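Local coordinates for diaminobutyrate-pyruvate transaminase and L-2,4-diaminobutyrate decarboxylase (Vibrio parahaemolyticus, PDB 2QMA), which probably uses pyridoxal 5'-phosphate to decarboxylate L-2,4-diaminobutyrate, this chain being the C-terminal decarboxylase domain of a longer protein that also carries an aminotransferase domain, at residues M129-W132 with D133-S136; G188-I191 with Q192-G195; R446-A449 with L450-I454. All coordinates share one frame; numbering follows the deposited sequence.

Interaction 1. Residues M129-W132 with D133-S136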
loop_
_atom_site.group_PDB
_atom_site.type_symbol
_atom_site.label_atom_id
_atom_site.label_comp_id
_atom_site.label_asym_id
_atom_site.label_seq_id
_atom_site.Cartn_x
_atom_site.Cartn_y
_atom_site.Cartn_z
HETATM N N MSE A 129 11.140 1.579 0.604
HETATM C CA MSE A 129 11.400 2.655 -0.350
HETATM C C MSE A 129 11.612 4.017 0.273
HETATM O O MSE A 129 11.880 4.955 -0.440
HETATM C CB MSE A 129 10.259 2.769 -1.370
HETATM C CG MSE A 129 9.966 1.405 -2.099
HETATM SE SE MSE A 129 11.587 0.696 -3.003
HETATM C CE MSE A 129 11.809 2.248 -4.044
ATOM N N ASP A 130 11.510 4.131 1.591
ATOM C CA ASP A 130 11.586 5.467 2.168
ATOM C C ASP A 130 13.004 6.033 2.238
ATOM O O ASP A 130 13.179 7.265 2.385
ATOM C CB ASP A 130 10.872 5.577 3.513
ATOM C CG ASP A 130 11.084 4.382 4.401
ATOM O OD1 ASP A 130 11.014 3.227 3.905
ATOM O OD2 ASP A 130 11.247 4.593 5.621
ATOM N N SER A 131 14.021 5.171 2.145
ATOM C CA SER A 131 15.359 5.713 2.099
ATOM C C SER A 131 16.286 4.825 1.294
ATOM O O SER A 131 16.069 3.619 1.196
ATOM C CB SER A 131 15.941 5.852 3.506
ATOM O OG SER A 131 15.956 4.600 4.133
ATOM N N TRP A 132 17.349 5.457 0.787
ATOM C CA TRP A 132 18.340 4.748 -0.022
ATOM C C TRP A 132 18.961 3.605 0.782
ATOM O O TRP A 132 19.092 2.486 0.249
ATOM C CB TRP A 132 19.400 5.712 -0.509
ATOM C CG TRP A 132 20.329 5.076 -1.564
ATOM C CD1 TRP A 132 20.217 5.166 -2.919
ATOM C CD2 TRP A 132 21.494 4.289 -1.308
ATOM N NE1 TRP A 132 21.249 4.479 -3.539
ATOM C CE2 TRP A 132 22.048 3.934 -2.570
ATOM C CE3 TRP A 132 22.128 3.841 -0.132
ATOM C CZ2 TRP A 132 23.192 3.151 -2.692
ATOM C CZ3 TRP A 132 23.277 3.061 -0.259
ATOM C CH2 TRP A 132 23.790 2.723 -1.543
ATOM N N ASP A 133 19.331 3.857 2.050
ATOM C CA ASP A 133 19.916 2.775 2.909
ATOM C C ASP A 133 18.972 1.647 3.337
ATOM O O ASP A 133 19.321 0.834 4.210
ATOM C CB ASP A 133 20.671 3.353 4.126
ATOM C CG ASP A 133 19.764 4.049 5.131
ATOM O OD1 ASP A 133 18.573 4.295 4.843
ATOM O OD2 ASP A 133 20.270 4.359 6.238
ATOM N N GLN A 134 17.753 1.635 2.780
ATOM C CA GLN A 134 16.803 0.526 2.938
ATOM C C GLN A 134 16.362 0.009 1.571
ATOM O O GLN A 134 15.573 -0.916 1.475
ATOM C CB GLN A 134 15.548 0.986 3.723
ATOM C CG GLN A 134 15.769 1.393 5.167
ATOM C CD GLN A 134 14.440 1.902 5.788
ATOM O OE1 GLN A 134 13.807 1.200 6.540
ATOM N NE2 GLN A 134 13.983 3.050 5.356
ATOM N N ALA A 135 16.901 0.595 0.505
ATOM C CA ALA A 135 16.415 0.387 -0.862
ATOM C C ALA A 135 17.402 0.982 -1.871
ATOM O O ALA A 135 17.090 1.949 -2.576
ATOM C CB ALA A 135 15.018 1.032 -1.031
ATOM N N SER A 136 18.574 0.352 -1.994
ATOM C CA SER A 136 19.698 1.004 -2.625
ATOM C C SER A 136 19.544 0.975 -4.146
ATOM O O SER A 136 19.423 2.035 -4.777
ATOM C CB SER A 136 21.004 0.343 -2.160
ATOM O OG SER A 136 20.846 -1.039 -2.235
#
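Q134 reaches back along the chain to D130 and S131, its CG-to-CD arm extended so that the NH2 group serves two acceptors at once. Q134 NE2 gives one hydrogen to S131 OG at 2.8 Å, close to its own amide plane, and the other to D130 OD2 at 3.2 Å. The amide and carboxylate planes are 68° apart, and NE2 meets OD2 from above the carboxylate; OD1 of D130 is held by S128. S131 continues the relay of hydrogen bonds: S131 OG, set between its backbone N and carbonyl carbon (chi1 59°), donates to D133 OD1 at 2.7 Å. A serine suits this place because one small group can accept and donate together. D133 OD2 is taken by R446 and H106 of the second subunit. W132, with CG anti to its backbone N (chi1 -170°), has S136 CB over its six-membered ring, toward the rim, a CH-pi contact of 3.6 Å to the centroid; Y56 of the second subunit meets that indole edge-to-face. In the backbone of the turn, A135 N bonds to W132 O at 2.9 Å, and M129 SE touches A135 CB. This is a short 3-10 turn in the dimer interface, leading into helix 136-152.

Interaction 2. Residues G188-I191 with Q192-G195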
loop_
_atom_site.group_PDB
_atom_site.type_symbol
_atom_site.label_atom_id
_atom_site.label_comp_id
_atom_site.label_asym_id
_atom_site.label_seq_id
_atom_site.Cartn_x
_atom_site.Cartn_y
_atom_site.Cartn_z
ATOM N N GLY A 188 -0.436 32.958 -0.391
ATOM C CA GLY A 188 0.857 32.463 0.095
ATOM C C GLY A 188 0.715 31.693 1.415
ATOM O O GLY A 188 1.565 31.779 2.305
ATOM N N HIS A 189 -0.369 30.928 1.547
ATOM C CA HIS A 189 -0.709 30.320 2.807
ATOM C C HIS A 189 -0.259 28.852 2.786
ATOM O O HIS A 189 -0.717 28.090 1.887
ATOM C CB HIS A 189 -2.237 30.363 2.972
ATOM C CG HIS A 189 -2.743 29.743 4.233
ATOM N ND1 HIS A 189 -3.077 30.487 5.344
ATOM C CD2 HIS A 189 -3.030 28.453 4.542
ATOM C CE1 HIS A 189 -3.504 29.676 6.299
ATOM N NE2 HIS A 189 -3.501 28.439 5.831
ATOM N N SER A 190 0.615 28.465 3.734
ATOM C CA SER A 190 1.034 27.071 3.872
ATOM C C SER A 190 -0.026 26.233 4.616
ATOM O O SER A 190 -0.155 26.318 5.846
ATOM C CB SER A 190 2.394 26.926 4.562
ATOM O OG SER A 190 2.662 25.546 4.748
ATOM N N ILE A 191 -0.803 25.463 3.865
ATOM C CA ILE A 191 -1.723 24.483 4.504
ATOM C C ILE A 191 -0.931 23.443 5.322
ATOM O O ILE A 191 -1.303 23.096 6.460
ATOM C CB ILE A 191 -2.690 23.828 3.487
ATOM C CG1 ILE A 191 -3.619 24.901 2.905
ATOM C CG2 ILE A 191 -3.510 22.635 4.175
ATOM C CD1 ILE A 191 -4.641 24.315 1.904
ATOM N N GLN A 192 0.242 23.049 4.813
ATOM C CA GLN A 192 1.105 22.178 5.560
ATOM C C GLN A 192 1.353 22.684 6.990
ATOM O O GLN A 192 1.235 21.912 7.955
ATOM C CB GLN A 192 2.430 21.990 4.820
ATOM C CG GLN A 192 3.301 20.894 5.388
ATOM C CD GLN A 192 4.730 21.006 4.880
ATOM O OE1 GLN A 192 5.334 22.077 4.933
ATOM N NE2 GLN A 192 5.285 19.891 4.424
ATOM N N LYS A 193 1.723 23.963 7.117
ATOM C CA LYS A 193 2.086 24.542 8.421
ATOM C C LYS A 193 0.884 25.006 9.231
ATOM O O LYS A 193 0.862 24.822 10.468
ATOM C CB LYS A 193 3.043 25.737 8.238
ATOM C CG LYS A 193 4.396 25.338 7.672
ATOM C CD LYS A 193 5.365 26.523 7.417
ATOM C CE LYS A 193 6.214 26.283 6.142
ATOM N NZ LYS A 193 5.369 25.842 4.943
ATOM N N LEU A 194 -0.096 25.603 8.537
ATOM C CA LEU A 194 -1.182 26.342 9.183
ATOM C C LEU A 194 -2.580 25.701 9.148
ATOM O O LEU A 194 -3.513 26.183 9.809
ATOM C CB LEU A 194 -1.276 27.724 8.544
ATOM C CG LEU A 194 0.013 28.546 8.574
ATOM C CD1 LEU A 194 -0.305 29.950 8.107
ATOM C CD2 LEU A 194 0.587 28.533 9.996
ATOM N N GLY A 195 -2.742 24.652 8.346
ATOM C CA GLY A 195 -4.094 24.113 8.079
ATOM C C GLY A 195 -4.856 24.904 7.028
ATOM O O GLY A 195 -4.324 25.824 6.377
#
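H189 and S190 fold against the single helical turn that follows them, and the tight part of the contact is polar. S190 stands at the N-cap: S190 OG, anti to its own backbone N (chi1 175°), accepts from K193 N at 3.0 Å. S190 O takes L194 N at 2.8 Å, and I191 O takes G195 N at the same length, closing the turn. H189 grips the far end: H189 NE2, with its acceptor almost in the ring plane, donates to G195 O at 2.8 Å. G195, with positive phi, lets the chain leave the helix; at its backbone angles a CB would be pressed against the carbonyl O of L194, so glycine suits the place. I191 packs away from the turn on R179, D180 and A183 of helix 167-187. The outer side is looser. L194 CD1 only grazes a face of the H189 ring, 4.1 Å from its centroid, and K193 is exposed, its chain bent at chi3 and chi4. Its tip is nevertheless fixed, by a 2.7 Å hydrogen bond from K193 NZ to S190 OG, which thus accepts from both nitrogens of the lysine. That ammonium may polarise the capping hydroxyl, and the bond from H189 implies that NE2 carries a proton.

Interaction 3. Residues R446-A449 with L450-I454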
loop_
_atom_site.group_PDB
_atom_site.type_symbol
_atom_site.label_atom_id
_atom_site.label_comp_id
_atom_site.label_asym_id
_atom_site.label_seq_id
_atom_site.Cartn_x
_atom_site.Cartn_y
_atom_site.Cartn_z
ATOM N N ARG A 446 -27.248 -11.942 -11.688
ATOM C CA ARG A 446 -25.894 -11.562 -11.320
ATOM C C ARG A 446 -25.408 -12.218 -10.018
ATOM O O ARG A 446 -24.312 -12.771 -9.976
ATOM C CB ARG A 446 -25.704 -10.056 -11.259
ATOM C CG ARG A 446 -24.250 -9.731 -11.100
ATOM C CD ARG A 446 -24.105 -8.776 -10.009
ATOM N NE ARG A 446 -22.958 -8.984 -9.138
ATOM C CZ ARG A 446 -23.060 -9.039 -7.816
ATOM N NH1 ARG A 446 -24.251 -8.933 -7.231
ATOM N NH2 ARG A 446 -21.976 -9.204 -7.080
ATOM N N LEU A 447 -26.222 -12.143 -8.964
ATOM C CA LEU A 447 -25.860 -12.746 -7.685
ATOM C C LEU A 447 -25.788 -14.290 -7.748
ATOM O O LEU A 447 -24.867 -14.909 -7.205
ATOM C CB LEU A 447 -26.835 -12.290 -6.603
ATOM C CG LEU A 447 -26.686 -13.015 -5.257
ATOM C CD1 LEU A 447 -25.320 -12.642 -4.677
ATOM C CD2 LEU A 447 -27.821 -12.645 -4.282
ATOM N N GLU A 448 -26.754 -14.909 -8.422
ATOM C CA GLU A 448 -26.732 -16.362 -8.642
ATOM C C GLU A 448 -25.526 -16.851 -9.449
ATOM O O GLU A 448 -24.927 -17.864 -9.107
ATOM C CB GLU A 448 -28.025 -16.813 -9.331
ATOM C CG GLU A 448 -29.185 -16.848 -8.389
ATOM C CD GLU A 448 -28.808 -17.586 -7.135
ATOM O OE1 GLU A 448 -28.462 -18.791 -7.246
ATOM O OE2 GLU A 448 -28.815 -16.946 -6.058
ATOM N N ALA A 449 -25.161 -16.131 -10.510
ATOM C CA ALA A 449 -23.976 -16.502 -11.273
ATOM C C ALA A 449 -22.725 -16.451 -10.378
ATOM O O ALA A 449 -21.877 -17.352 -10.429
ATOM C CB ALA A 449 -23.810 -15.606 -12.523
ATOM N N LEU A 450 -22.641 -15.423 -9.530
ATOM C CA LEU A 450 -21.526 -15.303 -8.574
ATOM C C LEU A 450 -21.482 -16.455 -7.530
ATOM O O LEU A 450 -20.457 -17.133 -7.355
ATOM C CB LEU A 450 -21.599 -13.942 -7.855
ATOM C CG LEU A 450 -20.650 -13.768 -6.657
ATOM C CD1 LEU A 450 -19.247 -13.886 -7.103
ATOM C CD2 LEU A 450 -20.851 -12.416 -6.021
ATOM N N THR A 451 -22.591 -16.661 -6.833
ATOM C CA THR A 451 -22.617 -17.658 -5.745
ATOM C C THR A 451 -22.550 -19.126 -6.211
ATOM O O THR A 451 -22.081 -20.012 -5.479
ATOM C CB THR A 451 -23.776 -17.410 -4.731
ATOM O OG1 THR A 451 -25.037 -17.315 -5.408
ATOM C CG2 THR A 451 -23.538 -16.099 -3.985
ATOM N N ARG A 452 -22.982 -19.390 -7.437
ATOM C CA ARG A 452 -22.748 -20.720 -8.011
ATOM C C ARG A 452 -21.340 -20.833 -8.608
ATOM O O ARG A 452 -20.865 -21.923 -8.869
ATOM C CB ARG A 452 -23.802 -21.052 -9.039
ATOM C CG ARG A 452 -25.147 -21.085 -8.398
ATOM C CD ARG A 452 -26.199 -21.401 -9.382
ATOM N NE ARG A 452 -27.490 -20.933 -8.891
ATOM C CZ ARG A 452 -28.639 -21.264 -9.460
ATOM N NH1 ARG A 452 -28.636 -22.045 -10.539
ATOM N NH2 ARG A 452 -29.776 -20.803 -8.965
ATOM N N GLY A 453 -20.677 -19.688 -8.788
ATOM C CA GLY A 453 -19.339 -19.640 -9.382
ATOM C C GLY A 453 -19.321 -19.874 -10.886
ATOM O O GLY A 453 -18.346 -20.387 -11.444
ATOM N N ILE A 454 -20.432 -19.565 -11.530
ATOM C CA ILE A 454 -20.558 -19.699 -12.974
ATOM C C ILE A 454 -19.873 -18.511 -13.662
ATOM O O ILE A 454 -19.169 -18.670 -14.638
ATOM C CB ILE A 454 -22.036 -19.673 -13.370
ATOM C CG1 ILE A 454 -22.748 -20.913 -12.824
ATOM C CG2 ILE A 454 -22.185 -19.581 -14.910
ATOM C CD1 ILE A 454 -24.294 -20.707 -12.795
#
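E448 and R452, one helical turn apart, form a salt bridge in which a single oxygen does the work: E448 OE1 receives R452 NE at 2.9 Å and R452 NH2 at 3.0 Å. The guanidinium presents its edge, with OE1 near its plane, while the carboxylate plane is turned 69° from it. NE comes in on the anti lone pair of OE1, away from OE2. The glutamate folds back at chi2 (-49°) to bring OE1 within range, whereas R452 runs extended from CG to NE. Beside this pair, T451 OG1, set between its backbone N and carbonyl carbon (chi1 53°), donates back to L447 O at 3.0 Å; the same carbonyl already takes T451 N, a common use of threonine within a helix. The helix 438-452 then ends in a Schellman motif: G453, whose positive phi suits glycine, lets I454 N return to A449 O at 2.9 Å, and G453 N bonds to L450 O. One turn back along the helix, L450 lies alongside R446, both pointing the same way, with L450 CD2 3.6 Å from R446 NH2. Around this shell, A449, R452 and I454 rest on L492 of helix 479-495, and L450 packs on D133 of the second subunit.

Overall arrangement
Following the chain from the N terminus, interaction 1 comes first, closing a turn between helices 113-125 and 136-152. Interaction 2 follows after helix 167-187, where the chain turns through the short helix 191-194 before strand 203-208 of the seven-stranded sheet. Interaction 3 comes last, ending helix 438-452 just ahead of strand 458-462 of the four-stranded sheet. All three are local and in series, so none nests in or crosses another. Centres of interactions 1 and 3 lie about 45 Å apart, on opposite sides of the chain's centre, yet interaction 1 of one subunit meets interaction 3 of the other across the dimer interface. Interaction 2 also touches the second subunit, through Q192 and K193.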